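PDB 1W55: bifunctional enzyme IspD/IspF from Campylobacter jejuni, which catalyses two steps of isoprenoid precursor synthesis: formation of CDP-methylerythritol from CTP and methylerythritol phosphate, and cyclisation of CDP-methylerythritol 2-phosphate to methylerythritol cyclodiphosphate with release of CMP. Local coordinates for residues Cys119-Leu124 with Ile180-Gly185; Thr147-Lys152 with Phe166-Thr171; Lys39-Phe44 with Val100-Asn105; Phe47-Val52 with Leu84-Ser89. All blocks are in the same frame, centred on the assembly; numbering follows the deposited sequence.

Interaction 1: Cys119-Leu124 with Ile180-Gly185; sequences CITPAL and IWFVEG
Strands 119-124 and 180-184 are parallel neighbours in the central mixed sheet of the cytidylyltransferase (IspD) domain, and Cys119 pairs with Ile180, Ile120 with Trp181 and Thr121 with Phe182. Five backbone hydrogen bonds join them. Cys119 O accepts from Trp181 N (2.9 Å), and Thr121 N gives to Trp181 O. Thr121 O then takes Val183 N (2.8 Å). Ala123 N to Val183 O is more bent, 133° at the hydrogen. The last bond runs from Gly185 N to Ala123 O, with the donor above the carbonyl plane.

On one face, Thr121 CG2 sits among Ile180 CG2, 3.8 Å away, and Phe182 CD2, 3.7 Å away. The Thr121 and Phe182 side chains lie side by side and point the same way. Ile180 CG2 also lies over one face of the Phe182 ring, offset toward its rim. Thr121 OG1 is anti to the backbone N (chi1 -179°) and bonds to Gln149 NE2; CG2 stands between the backbone N and the carbonyl carbon. On the other face, Ile120 CD1 touches Trp181 CB at 3.9 Å, and Ile120 CG2 meets the indole at its edge. Gly185 has no side chain, and Leu124 CD2 comes within 3.5 Å of Gly185 C.

Helix 104-111 packs on the face of Ile120, Pro122 and Val183 through Leu106 and Leu110. Helix 169-174 covers Cys119 and Ile180 on the opposite face. Ile145 of strand 142-145 touches Thr121, Ala123 and Phe182.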
loop_
_atom_site.group_PDB
_atom_site.type_symbol
_atom_site.label_atom_id
_atom_site.label_comp_id
_atom_site.label_asym_id
_atom_site.label_seq_id
_atom_site.Cartn_x
_atom_site.Cartn_y
_atom_site.Cartn_z
ATOM N N CYS A 119 -29.030 7.437 -31.529
ATOM C CA CYS A 119 -27.871 6.699 -31.056
ATOM C C CYS A 119 -27.100 7.554 -30.055
ATOM O O CYS A 119 -26.824 8.733 -30.322
ATOM C CB CYS A 119 -26.987 6.306 -32.241
ATOM S SG CYS A 119 -25.472 5.418 -31.829
ATOM N N ILE A 120 -26.793 6.972 -28.895
ATOM C CA ILE A 120 -26.021 7.650 -27.848
ATOM C C ILE A 120 -24.662 6.983 -27.671
ATOM O O ILE A 120 -24.579 5.775 -27.435
ATOM C CB ILE A 120 -26.760 7.637 -26.487
ATOM C CG1 ILE A 120 -28.301 7.621 -26.653
ATOM C CG2 ILE A 120 -26.250 8.788 -25.598
ATOM C CD1 ILE A 120 -28.909 8.887 -27.300
ATOM N N THR A 121 -23.604 7.778 -27.759
ATOM C CA THR A 121 -22.249 7.248 -27.787
ATOM C C THR A 121 -21.279 8.147 -27.021
ATOM O O THR A 121 -21.426 9.374 -27.026
ATOM C CB THR A 121 -21.772 7.061 -29.267
ATOM O OG1 THR A 121 -20.442 6.519 -29.288
ATOM C CG2 THR A 121 -21.594 8.389 -29.960
ATOM N N PRO A 122 -20.301 7.538 -26.357
ATOM C CA PRO A 122 -19.188 8.290 -25.779
ATOM C C PRO A 122 -18.183 8.701 -26.847
ATOM O O PRO A 122 -18.050 8.051 -27.884
ATOM C CB PRO A 122 -18.551 7.301 -24.786
ATOM C CG PRO A 122 -19.384 6.067 -24.817
ATOM C CD PRO A 122 -20.187 6.096 -26.084
ATOM N N ALA A 123 -17.488 9.799 -26.581
ATOM C CA ALA A 123 -16.520 10.364 -27.502
ATOM C C ALA A 123 -15.510 11.170 -26.704
ATOM O O ALA A 123 -15.820 11.685 -25.625
ATOM C CB ALA A 123 -17.205 11.243 -28.534
ATOM N N LEU A 124 -14.313 11.282 -27.257
ATOM C CA LEU A 124 -13.239 12.051 -26.666
ATOM C C LEU A 124 -12.684 12.995 -27.714
ATOM O O LEU A 124 -12.630 12.661 -28.892
ATOM C CB LEU A 124 -12.123 11.125 -26.176
ATOM C CG LEU A 124 -12.470 10.135 -25.067
ATOM C CD1 LEU A 124 -11.323 9.150 -24.889
ATOM C CD2 LEU A 124 -12.795 10.855 -23.758
ATOM N N ILE A 180 -27.286 11.574 -33.684
ATOM C CA ILE A 180 -26.360 11.074 -32.680
ATOM C C ILE A 180 -26.223 12.058 -31.522
ATOM O O ILE A 180 -26.073 13.258 -31.738
ATOM C CB ILE A 180 -24.958 10.832 -33.309
ATOM C CG1 ILE A 180 -25.072 10.192 -34.707
ATOM C CG2 ILE A 180 -24.051 10.012 -32.344
ATOM C CD1 ILE A 180 -25.679 8.808 -34.726
ATOM N N TRP A 181 -26.271 11.542 -30.299
ATOM C CA TRP A 181 -25.928 12.321 -29.116
ATOM C C TRP A 181 -24.551 11.867 -28.594
ATOM O O TRP A 181 -24.344 10.680 -28.301
ATOM C CB TRP A 181 -27.007 12.185 -28.031
ATOM C CG TRP A 181 -26.810 13.134 -26.880
ATOM C CD1 TRP A 181 -26.261 12.843 -25.664
ATOM C CD2 TRP A 181 -27.133 14.529 -26.847
ATOM N NE1 TRP A 181 -26.228 13.967 -24.872
ATOM C CE2 TRP A 181 -26.758 15.019 -25.573
ATOM C CE3 TRP A 181 -27.710 15.422 -27.765
ATOM C CZ2 TRP A 181 -26.940 16.360 -25.192
ATOM C CZ3 TRP A 181 -27.892 16.757 -27.386
ATOM C CH2 TRP A 181 -27.505 17.210 -26.110
ATOM N N PHE A 182 -23.616 12.811 -28.513
ATOM C CA PHE A 182 -22.271 12.530 -28.022
ATOM C C PHE A 182 -22.140 12.836 -26.531
ATOM O O PHE A 182 -22.503 13.916 -26.067
ATOM C CB PHE A 182 -21.218 13.295 -28.827
ATOM C CG PHE A 182 -21.201 12.940 -30.288
ATOM C CD1 PHE A 182 -21.894 13.723 -31.217
ATOM C CD2 PHE A 182 -20.511 11.813 -30.740
ATOM C CE1 PHE A 182 -21.896 13.394 -32.575
ATOM C CE2 PHE A 182 -20.509 11.478 -32.095
ATOM C CZ PHE A 182 -21.205 12.279 -33.016
ATOM N N VAL A 183 -21.621 11.865 -25.792
ATOM C CA VAL A 183 -21.443 11.978 -24.352
ATOM C C VAL A 183 -19.937 11.889 -24.117
ATOM O O VAL A 183 -19.247 11.207 -24.873
ATOM C CB VAL A 183 -22.242 10.836 -23.650
ATOM C CG1 VAL A 183 -21.424 10.097 -22.606
ATOM C CG2 VAL A 183 -23.539 11.361 -23.081
ATOM N N GLU A 184 -19.410 12.586 -23.115
ATOM C CA GLU A 184 -17.965 12.515 -22.846
ATOM C C GLU A 184 -17.543 11.074 -22.510
ATOM O O GLU A 184 -18.214 10.392 -21.730
ATOM C CB GLU A 184 -17.556 13.504 -21.739
ATOM C CG GLU A 184 -16.168 13.285 -21.127
ATOM C CD GLU A 184 -15.014 13.871 -21.944
ATOM O OE1 GLU A 184 -15.222 14.380 -23.067
ATOM O OE2 GLU A 184 -13.870 13.828 -21.447
ATOM N N GLY A 185 -16.454 10.613 -23.126
ATOM C CA GLY A 185 -15.948 9.268 -22.891
ATOM C C GLY A 185 -15.030 9.166 -21.681
ATOM O O GLY A 185 -15.021 10.051 -20.825
#

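Interaction 2: Thr147-Lys152 with Phe166-Thr171; sequences TPQISK and FTDDST
Gln149 and Asp168 cross at about a right angle, with the amide and carboxylate planes 51° apart. Gln149 NE2 gives a nearly straight bond to Asp168 OD2 (2.7 Å, 170°). The acceptor lies in the amide plane; the donor meets OD2 on its anti side, 25° out of the carboxylate plane. The other end of the amide also binds: Gln149 OE1 accepts from Asp169 N at 2.9 Å. A chain extended beyond CG carries the amide to the start of helix 169-174.

Asp168 is the N-cap of that helix. Its OD1 takes Thr171 N at 2.9 Å on the syn side and also accepts from Thr171 OG1. Gln149 therefore holds the capping carboxylate from the strand side. Asp169 crosses Gln149 obliquely, its CB 3.3 Å from Gln149 OE1. One water donates to Gln149 OE1 and, weakly, to Asp169 OD2. A second donates to Asp169 OD2 (2.8 Å) and bonds with Ser151 OG.

Arg76, which lines the cytidine monophosphate pocket, makes a salt bridge with Asp169 OD1. Strand 149-152 lies between strands 91-96 and 119-124. Helix 169-174 packs against strand 119-124 through Ser170 on Cys119.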
loop_
_atom_site.group_PDB
_atom_site.type_symbol
_atom_site.label_atom_id
_atom_site.label_comp_id
_atom_site.label_asym_id
_atom_site.label_seq_id
_atom_site.Cartn_x
_atom_site.Cartn_y
_atom_site.Cartn_z
ATOM N N THR A 147 -17.353 2.960 -27.010
ATOM C CA THR A 147 -18.470 2.046 -26.829
ATOM C C THR A 147 -18.538 1.962 -25.271
ATOM O O THR A 147 -17.518 2.267 -24.637
ATOM C CB THR A 147 -18.010 0.737 -27.546
ATOM O OG1 THR A 147 -18.728 0.533 -28.775
ATOM C CG2 THR A 147 -18.204 -0.478 -26.762
ATOM N N PRO A 148 -19.660 1.611 -24.614
ATOM C CA PRO A 148 -20.942 1.192 -25.205
ATOM C C PRO A 148 -21.702 2.274 -25.969
ATOM O O PRO A 148 -21.512 3.469 -25.738
ATOM C CB PRO A 148 -21.788 0.771 -23.988
ATOM C CG PRO A 148 -20.844 0.706 -22.808
ATOM C CD PRO A 148 -19.710 1.620 -23.141
ATOM N N GLN A 149 -22.551 1.834 -26.893
ATOM C CA GLN A 149 -23.371 2.741 -27.679
ATOM C C GLN A 149 -24.804 2.233 -27.563
ATOM O O GLN A 149 -25.042 1.030 -27.634
ATOM C CB GLN A 149 -22.907 2.757 -29.141
ATOM C CG GLN A 149 -21.469 3.250 -29.351
ATOM C CD GLN A 149 -21.035 3.317 -30.817
ATOM O OE1 GLN A 149 -21.184 2.349 -31.565
ATOM N NE2 GLN A 149 -20.465 4.452 -31.217
ATOM N N ILE A 150 -25.752 3.138 -27.345
ATOM C CA ILE A 150 -27.158 2.753 -27.275
ATOM C C ILE A 150 -27.883 3.259 -28.514
ATOM O O ILE A 150 -27.755 4.435 -28.886
ATOM C CB ILE A 150 -27.848 3.316 -26.002
ATOM C CG1 ILE A 150 -27.097 2.921 -24.742
ATOM C CG2 ILE A 150 -29.283 2.811 -25.903
ATOM C CD1 ILE A 150 -27.512 3.738 -23.516
ATOM N N SER A 151 -28.663 2.375 -29.128
ATOM C CA SER A 151 -29.395 2.711 -30.336
ATOM C C SER A 151 -30.819 2.211 -30.221
ATOM O O SER A 151 -31.103 1.277 -29.460
ATOM C CB SER A 151 -28.736 2.070 -31.564
ATOM O OG SER A 151 -27.408 2.514 -31.724
ATOM N N LYS A 152 -31.709 2.834 -30.985
ATOM C CA LYS A 152 -33.039 2.277 -31.197
ATOM C C LYS A 152 -32.826 1.065 -32.085
ATOM O O LYS A 152 -32.219 1.157 -33.163
ATOM C CB LYS A 152 -33.983 3.285 -31.865
ATOM C CG LYS A 152 -34.179 4.592 -31.080
ATOM C CD LYS A 152 -35.654 4.840 -30.744
ATOM C CE LYS A 152 -35.903 6.273 -30.237
ATOM N NZ LYS A 152 -35.234 7.319 -31.094
ATOM N N PHE A 166 -19.345 -0.533 -41.548
ATOM C CA PHE A 166 -19.337 0.404 -40.422
ATOM C C PHE A 166 -18.532 -0.158 -39.246
ATOM O O PHE A 166 -18.693 -1.329 -38.881
ATOM C CB PHE A 166 -20.770 0.689 -39.965
ATOM C CG PHE A 166 -21.634 1.340 -41.010
ATOM C CD1 PHE A 166 -22.792 0.701 -41.470
ATOM C CD2 PHE A 166 -21.309 2.594 -41.525
ATOM C CE1 PHE A 166 -23.614 1.301 -42.420
ATOM C CE2 PHE A 166 -22.128 3.207 -42.489
ATOM C CZ PHE A 166 -23.281 2.553 -42.932
ATOM N N THR A 167 -17.644 0.661 -38.687
ATOM C CA THR A 167 -16.790 0.231 -37.577
ATOM C C THR A 167 -17.435 0.533 -36.223
ATOM O O THR A 167 -16.932 0.107 -35.181
ATOM C CB THR A 167 -15.405 0.899 -37.638
ATOM O OG1 THR A 167 -15.568 2.319 -37.548
ATOM C CG2 THR A 167 -14.721 0.670 -39.004
ATOM N N ASP A 168 -18.531 1.288 -36.241
ATOM C CA ASP A 168 -19.315 1.544 -35.036
ATOM C C ASP A 168 -20.785 1.734 -35.406
ATOM O O ASP A 168 -21.150 1.686 -36.592
ATOM C CB ASP A 168 -18.767 2.749 -34.256
ATOM C CG ASP A 168 -19.448 4.063 -34.637
ATOM O OD1 ASP A 168 -19.715 4.279 -35.840
ATOM O OD2 ASP A 168 -19.759 4.934 -33.797
ATOM N N ASP A 169 -21.617 1.952 -34.389
ATOM C CA ASP A 169 -23.047 2.075 -34.585
ATOM C C ASP A 169 -23.475 3.497 -34.940
ATOM O O ASP A 169 -24.474 3.678 -35.632
ATOM C CB ASP A 169 -23.794 1.565 -33.353
ATOM C CG ASP A 169 -23.425 0.121 -32.996
ATOM O OD1 ASP A 169 -22.660 -0.521 -33.751
ATOM O OD2 ASP A 169 -23.842 -0.453 -31.973
ATOM N N SER A 170 -22.709 4.495 -34.488
ATOM C CA SER A 170 -23.047 5.899 -34.743
ATOM C C SER A 170 -22.948 6.262 -36.238
ATOM O O SER A 170 -23.852 6.912 -36.779
ATOM C CB SER A 170 -22.219 6.855 -33.868
ATOM O OG SER A 170 -20.903 7.045 -34.376
ATOM N N THR A 171 -21.870 5.828 -36.898
ATOM C CA THR A 171 -21.732 6.025 -38.343
ATOM C C THR A 171 -22.802 5.264 -39.117
ATOM O O THR A 171 -23.258 5.733 -40.153
ATOM C CB THR A 171 -20.354 5.595 -38.862
ATOM O OG1 THR A 171 -20.074 4.242 -38.449
ATOM C CG2 THR A 171 -19.251 6.433 -38.245
HETATM O O HOH W 1 -21.275 -0.196 -30.687
HETATM O O HOH W 2 -25.896 0.839 -30.532
#

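Interaction 3: Lys39-Phe44 with Val100-Asn105; sequences KNLSSF and VLVSKN
The Phe44 ring is covered on both faces. Lys104 CA lies over one, 3.8 Å from the centroid and offset toward the rim, a CH-pi contact. Asn40 O lies over the centre of the other, 3.4 Å above the plane. Val102 O meets the edge in the ring plane, 3.3 Å from Phe44 CZ.

The Lys104 side chain slides past Phe44 in the opposite direction. Lys104 CD rests 3.7 Å from Phe44 CD2, and Lys104 NZ bonds to Phe44 O at 2.9 Å. A water links Lys104 NZ to Ser43 O.

The Asn40 amide reaches the segment 100-105 with CG anti to the backbone N (chi1 180°). Asn40 ND2 gives a nearly straight bond to Val102 O (2.9 Å, 172°), in both the amide and carbonyl planes and on a lone pair. One water bridges Asn40 OD1 and Val102 O; another joins Asn40 ND2 to Val100 O. Leu41 CD1 packs on Val102 CG1 at 3.9 Å.

The contact thus joins the end of helix 33-42 to the turn leading into helix 104-111. Val102 O and Phe44 O, two backbone carbonyls, are each held by a side-chain nitrogen of the opposite segment. Lys104 probably also offsets some negative charge at the carbonyl end of helix 33-42.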
loop_
_atom_site.group_PDB
_atom_site.type_symbol
_atom_site.label_atom_id
_atom_site.label_comp_id
_atom_site.label_asym_id
_atom_site.label_seq_id
_atom_site.Cartn_x
_atom_site.Cartn_y
_atom_site.Cartn_z
ATOM N N LYS A 39 -19.806 -9.548 -17.720
ATOM C CA LYS A 39 -20.249 -9.486 -16.324
ATOM C C LYS A 39 -20.311 -8.044 -15.842
ATOM O O LYS A 39 -21.287 -7.647 -15.216
ATOM C CB LYS A 39 -19.321 -10.301 -15.404
ATOM C CG LYS A 39 -19.613 -11.793 -15.392
ATOM C CD LYS A 39 -18.786 -12.498 -14.323
ATOM C CE LYS A 39 -19.268 -13.912 -14.080
ATOM N NZ LYS A 39 -18.243 -14.689 -13.326
ATOM N N ASN A 40 -19.261 -7.278 -16.137
ATOM C CA ASN A 40 -19.177 -5.854 -15.795
ATOM C C ASN A 40 -20.381 -5.023 -16.290
ATOM O O ASN A 40 -21.050 -4.352 -15.500
ATOM C CB ASN A 40 -17.861 -5.278 -16.339
ATOM C CG ASN A 40 -17.687 -3.788 -16.038
ATOM O OD1 ASN A 40 -17.657 -3.373 -14.867
ATOM N ND2 ASN A 40 -17.549 -2.973 -17.101
ATOM N N LEU A 41 -20.643 -5.075 -17.594
ATOM C CA LEU A 41 -21.750 -4.336 -18.200
ATOM C C LEU A 41 -23.109 -4.857 -17.732
ATOM O O LEU A 41 -24.019 -4.078 -17.468
ATOM C CB LEU A 41 -21.653 -4.413 -19.728
ATOM C CG LEU A 41 -21.511 -3.107 -20.504
ATOM C CD1 LEU A 41 -20.781 -2.032 -19.706
ATOM C CD2 LEU A 41 -20.798 -3.363 -21.805
ATOM N N SER A 42 -23.227 -6.176 -17.620
ATOM C CA SER A 42 -24.452 -6.816 -17.169
ATOM C C SER A 42 -24.867 -6.357 -15.763
ATOM O O SER A 42 -26.061 -6.265 -15.472
ATOM C CB SER A 42 -24.306 -8.337 -17.216
ATOM O OG SER A 42 -25.359 -8.971 -16.504
ATOM N N SER A 43 -23.882 -6.059 -14.915
ATOM C CA SER A 43 -24.128 -5.595 -13.552
ATOM C C SER A 43 -24.719 -4.175 -13.461
ATOM O O SER A 43 -25.172 -3.767 -12.389
ATOM C CB SER A 43 -22.843 -5.681 -12.717
ATOM O OG SER A 43 -22.000 -4.560 -12.939
ATOM N N PHE A 44 -24.724 -3.436 -14.575
ATOM C CA PHE A 44 -25.176 -2.040 -14.571
ATOM C C PHE A 44 -26.689 -1.886 -14.723
ATOM O O PHE A 44 -27.241 -0.839 -14.381
ATOM C CB PHE A 44 -24.478 -1.211 -15.668
ATOM C CG PHE A 44 -22.991 -1.058 -15.482
ATOM C CD1 PHE A 44 -22.195 -0.664 -16.549
ATOM C CD2 PHE A 44 -22.381 -1.318 -14.248
ATOM C CE1 PHE A 44 -20.811 -0.531 -16.403
ATOM C CE2 PHE A 44 -21.005 -1.176 -14.081
ATOM C CZ PHE A 44 -20.215 -0.789 -15.161
ATOM N N VAL A 100 -12.885 -3.223 -21.600
ATOM C CA VAL A 100 -13.138 -4.086 -20.449
ATOM C C VAL A 100 -13.631 -3.364 -19.203
ATOM O O VAL A 100 -14.529 -3.859 -18.531
ATOM C CB VAL A 100 -11.903 -4.961 -20.112
ATOM C CG1 VAL A 100 -12.267 -6.002 -19.095
ATOM C CG2 VAL A 100 -11.399 -5.644 -21.352
ATOM N N LEU A 101 -13.064 -2.198 -18.917
ATOM C CA LEU A 101 -13.289 -1.517 -17.642
ATOM C C LEU A 101 -14.286 -0.354 -17.695
ATOM O O LEU A 101 -14.164 0.607 -16.922
ATOM C CB LEU A 101 -11.960 -1.007 -17.082
ATOM C CG LEU A 101 -10.865 -2.019 -16.708
ATOM C CD1 LEU A 101 -9.613 -1.278 -16.236
ATOM C CD2 LEU A 101 -11.338 -3.010 -15.654
ATOM N N VAL A 102 -15.263 -0.442 -18.591
ATOM C CA VAL A 102 -16.306 0.576 -18.707
ATOM C C VAL A 102 -16.958 0.799 -17.346
ATOM O O VAL A 102 -17.414 -0.153 -16.711
ATOM C CB VAL A 102 -17.388 0.177 -19.745
ATOM C CG1 VAL A 102 -18.542 1.157 -19.701
ATOM C CG2 VAL A 102 -16.792 0.115 -21.160
ATOM N N SER A 103 -16.983 2.057 -16.906
ATOM C CA SER A 103 -17.491 2.427 -15.580
ATOM C C SER A 103 -19.009 2.580 -15.539
ATOM O O SER A 103 -19.647 2.870 -16.557
ATOM C CB SER A 103 -16.845 3.736 -15.119
ATOM O OG SER A 103 -17.551 4.846 -15.653
ATOM N N LYS A 104 -19.572 2.402 -14.347
ATOM C CA LYS A 104 -21.000 2.622 -14.097
ATOM C C LYS A 104 -21.392 4.071 -14.392
ATOM O O LYS A 104 -22.516 4.367 -14.830
ATOM C CB LYS A 104 -21.324 2.270 -12.639
ATOM C CG LYS A 104 -22.749 2.575 -12.193
ATOM C CD LYS A 104 -23.781 1.831 -13.016
ATOM C CE LYS A 104 -25.169 2.060 -12.453
ATOM N NZ LYS A 104 -25.903 0.770 -12.411
ATOM N N ASN A 105 -20.439 4.956 -14.145
ATOM C CA ASN A 105 -20.571 6.378 -14.395
ATOM C C ASN A 105 -20.878 6.677 -15.863
ATOM O O ASN A 105 -21.857 7.363 -16.165
ATOM C CB ASN A 105 -19.271 7.055 -13.978
ATOM C CG ASN A 105 -19.409 8.539 -13.833
ATOM O OD1 ASN A 105 -19.287 9.280 -14.808
ATOM N ND2 ASN A 105 -19.633 8.995 -12.600
HETATM O O HOH W 3 -17.259 -3.922 -19.772
HETATM O O HOH W 4 -16.785 -1.052 -13.609
HETATM O O HOH W 5 -25.251 -1.422 -10.407
#

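Interaction 4: Phe47-Val52 with Leu84-Ser89; sequences FKKIVV and LELIDS
Lys48, Lys49 and Val51 meet residues Leu86 to Ser89 of the loop after helix 76-84, in the Rossmann-like alpha/beta fold of the cytidylyltransferase domain. The segment 47-52 leads into strand 50-54; the segment 84-89 links helix 76-84 to strand 91-96 and begins with a type I turn from Leu84 to Ile87.

The charged contact is a salt bridge between Lys48 NZ and Asp88 OD1, 2.9 Å apart. The two side chains cross at about a right angle. The lysine comes to the syn side of the oxygen, 24° out of the carboxylate plane.

The polar contact is weaker. Lys49 NZ gives a weak hydrogen bond to Leu86 O at 3.2 Å, and Lys49 CE is equally close to that oxygen. The chain is bent at chi3 and chi4, and CD, CE and NZ all lie close to Leu86 O. Its NZ also forms a salt bridge with Glu68, so the amine has a carboxylate partner on strand 68-71.

The apolar contacts centre on Val51. Its side chain crosses those of Leu86 and Ile87 obliquely. Ile70 of strand 68-71 touches both Val51 and Leu86, while Thr153 of helix 153-159 packs on Ile87. Val51 CG1 meets Leu86 CD2 at 4.0 Å, and Val51 CG2 touches both that same methyl carbon and Ile87 CD1, 3.8 Å from the latter.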
loop_
_atom_site.group_PDB
_atom_site.type_symbol
_atom_site.label_atom_id
_atom_site.label_comp_id
_atom_site.label_asym_id
_atom_site.label_seq_id
_atom_site.Cartn_x
_atom_site.Cartn_y
_atom_site.Cartn_z
ATOM N N PHE A 47 -30.848 -5.953 -18.165
ATOM C CA PHE A 47 -31.101 -6.143 -19.593
ATOM C C PHE A 47 -32.096 -7.266 -19.831
ATOM O O PHE A 47 -32.054 -8.293 -19.151
ATOM C CB PHE A 47 -29.805 -6.440 -20.349
ATOM C CG PHE A 47 -28.810 -5.317 -20.314
ATOM C CD1 PHE A 47 -27.716 -5.367 -19.445
ATOM C CD2 PHE A 47 -28.952 -4.217 -21.158
ATOM C CE1 PHE A 47 -26.780 -4.333 -19.408
ATOM C CE2 PHE A 47 -28.025 -3.180 -21.135
ATOM C CZ PHE A 47 -26.932 -3.234 -20.263
ATOM N N LYS A 48 -32.976 -7.054 -20.809
ATOM C CA LYS A 48 -33.993 -8.023 -21.209
ATOM C C LYS A 48 -33.372 -9.299 -21.756
ATOM O O LYS A 48 -33.879 -10.410 -21.548
ATOM C CB LYS A 48 -34.910 -7.409 -22.269
ATOM C CG LYS A 48 -36.288 -8.037 -22.319
ATOM C CD LYS A 48 -36.879 -7.954 -23.711
ATOM C CE LYS A 48 -38.272 -8.567 -23.768
ATOM N NZ LYS A 48 -39.094 -7.855 -24.788
ATOM N N LYS A 49 -32.267 -9.124 -22.467
ATOM C CA LYS A 49 -31.543 -10.217 -23.080
ATOM C C LYS A 49 -30.084 -9.786 -23.164
ATOM O O LYS A 49 -29.787 -8.592 -23.306
ATOM C CB LYS A 49 -32.110 -10.485 -24.475
ATOM C CG LYS A 49 -31.780 -11.854 -25.038
ATOM C CD LYS A 49 -32.248 -11.990 -26.474
ATOM C CE LYS A 49 -33.645 -12.598 -26.545
ATOM N NZ LYS A 49 -33.715 -13.736 -27.505
ATOM N N ILE A 50 -29.179 -10.753 -23.040
ATOM C CA ILE A 50 -27.755 -10.513 -23.252
ATOM C C ILE A 50 -27.223 -11.458 -24.329
ATOM O O ILE A 50 -27.292 -12.682 -24.196
ATOM C CB ILE A 50 -26.952 -10.624 -21.925
ATOM C CG1 ILE A 50 -27.499 -9.627 -20.904
ATOM C CG2 ILE A 50 -25.478 -10.342 -22.172
ATOM C CD1 ILE A 50 -27.174 -9.949 -19.455
ATOM N N VAL A 51 -26.714 -10.871 -25.406
ATOM C CA VAL A 51 -26.173 -11.641 -26.520
ATOM C C VAL A 51 -24.665 -11.437 -26.626
ATOM O O VAL A 51 -24.166 -10.326 -26.467
ATOM C CB VAL A 51 -26.888 -11.286 -27.857
ATOM C CG1 VAL A 51 -26.344 -12.128 -29.025
ATOM C CG2 VAL A 51 -28.404 -11.481 -27.723
ATOM N N VAL A 52 -23.945 -12.522 -26.862
ATOM C CA VAL A 52 -22.507 -12.457 -27.106
ATOM C C VAL A 52 -22.206 -13.087 -28.465
ATOM O O VAL A 52 -22.543 -14.242 -28.704
ATOM C CB VAL A 52 -21.694 -13.204 -26.017
ATOM C CG1 VAL A 52 -20.187 -13.077 -26.272
ATOM C CG2 VAL A 52 -22.049 -12.708 -24.617
ATOM N N LEU A 84 -28.543 -8.844 -33.679
ATOM C CA LEU A 84 -29.754 -8.013 -33.601
ATOM C C LEU A 84 -31.058 -8.771 -33.888
ATOM O O LEU A 84 -32.102 -8.422 -33.342
ATOM C CB LEU A 84 -29.650 -6.781 -34.507
ATOM C CG LEU A 84 -28.760 -5.634 -34.019
ATOM C CD1 LEU A 84 -28.390 -4.722 -35.172
ATOM C CD2 LEU A 84 -29.430 -4.842 -32.901
ATOM N N GLU A 85 -30.996 -9.812 -34.718
ATOM C CA GLU A 85 -32.180 -10.622 -35.017
ATOM C C GLU A 85 -32.706 -11.342 -33.770
ATOM O O GLU A 85 -33.820 -11.876 -33.774
ATOM C CB GLU A 85 -31.909 -11.608 -36.164
ATOM C CG GLU A 85 -31.794 -10.942 -37.531
ATOM C CD GLU A 85 -33.022 -10.105 -37.901
ATOM O OE1 GLU A 85 -34.059 -10.693 -38.293
ATOM O OE2 GLU A 85 -32.958 -8.856 -37.799
ATOM N N LEU A 86 -31.908 -11.324 -32.704
ATOM C CA LEU A 86 -32.298 -11.900 -31.422
ATOM C C LEU A 86 -32.985 -10.867 -30.503
ATOM O O LEU A 86 -33.563 -11.226 -29.473
ATOM C CB LEU A 86 -31.067 -12.516 -30.736
ATOM C CG LEU A 86 -30.831 -14.041 -30.717
ATOM C CD1 LEU A 86 -31.408 -14.795 -31.926
ATOM C CD2 LEU A 86 -29.342 -14.390 -30.524
ATOM N N ILE A 87 -32.933 -9.595 -30.888
ATOM C CA ILE A 87 -33.406 -8.506 -30.033
ATOM C C ILE A 87 -34.779 -8.005 -30.463
ATOM O O ILE A 87 -35.004 -7.744 -31.645
ATOM C CB ILE A 87 -32.391 -7.324 -30.043
ATOM C CG1 ILE A 87 -30.960 -7.819 -29.772
ATOM C CG2 ILE A 87 -32.825 -6.207 -29.070
ATOM C CD1 ILE A 87 -30.768 -8.538 -28.444
ATOM N N ASP A 88 -35.689 -7.868 -29.497
ATOM C CA ASP A 88 -37.005 -7.289 -29.777
ATOM C C ASP A 88 -37.388 -6.136 -28.841
ATOM O O ASP A 88 -38.512 -5.645 -28.892
ATOM C CB ASP A 88 -38.104 -8.371 -29.844
ATOM C CG ASP A 88 -38.265 -9.148 -28.540
ATOM O OD1 ASP A 88 -38.086 -8.567 -27.445
ATOM O OD2 ASP A 88 -38.586 -10.356 -28.518
ATOM N N SER A 89 -36.451 -5.711 -27.995
ATOM C CA SER A 89 -36.654 -4.545 -27.140
ATOM C C SER A 89 -36.417 -3.269 -27.948
ATOM O O SER A 89 -35.692 -3.295 -28.947
ATOM C CB SER A 89 -35.736 -4.597 -25.904
ATOM O OG SER A 89 -34.356 -4.452 -26.242
#

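Overall arrangement
All four contacts lie in the N-terminal cytidylyltransferase domain. Along the chain, interaction 4 falls within the span bridged by interaction 3, and interaction 2 within that of interaction 1. Interactions 1, 2 and 4 reach the same mixed sheet. Interactions 1 and 2 are closest, with centres 9 Å apart, on neighbouring strands 119-124 and 149-152; both also touch the second subunit. The centre of interaction 3 is about 17 Å from those of the others. It touches interaction 2 through Pro148 on Val102 and interaction 4 through Phe47 on Leu41. Together they join strands of that sheet to each other and to the helices and loops around it; the same domain holds a cytidine monophosphate pocket.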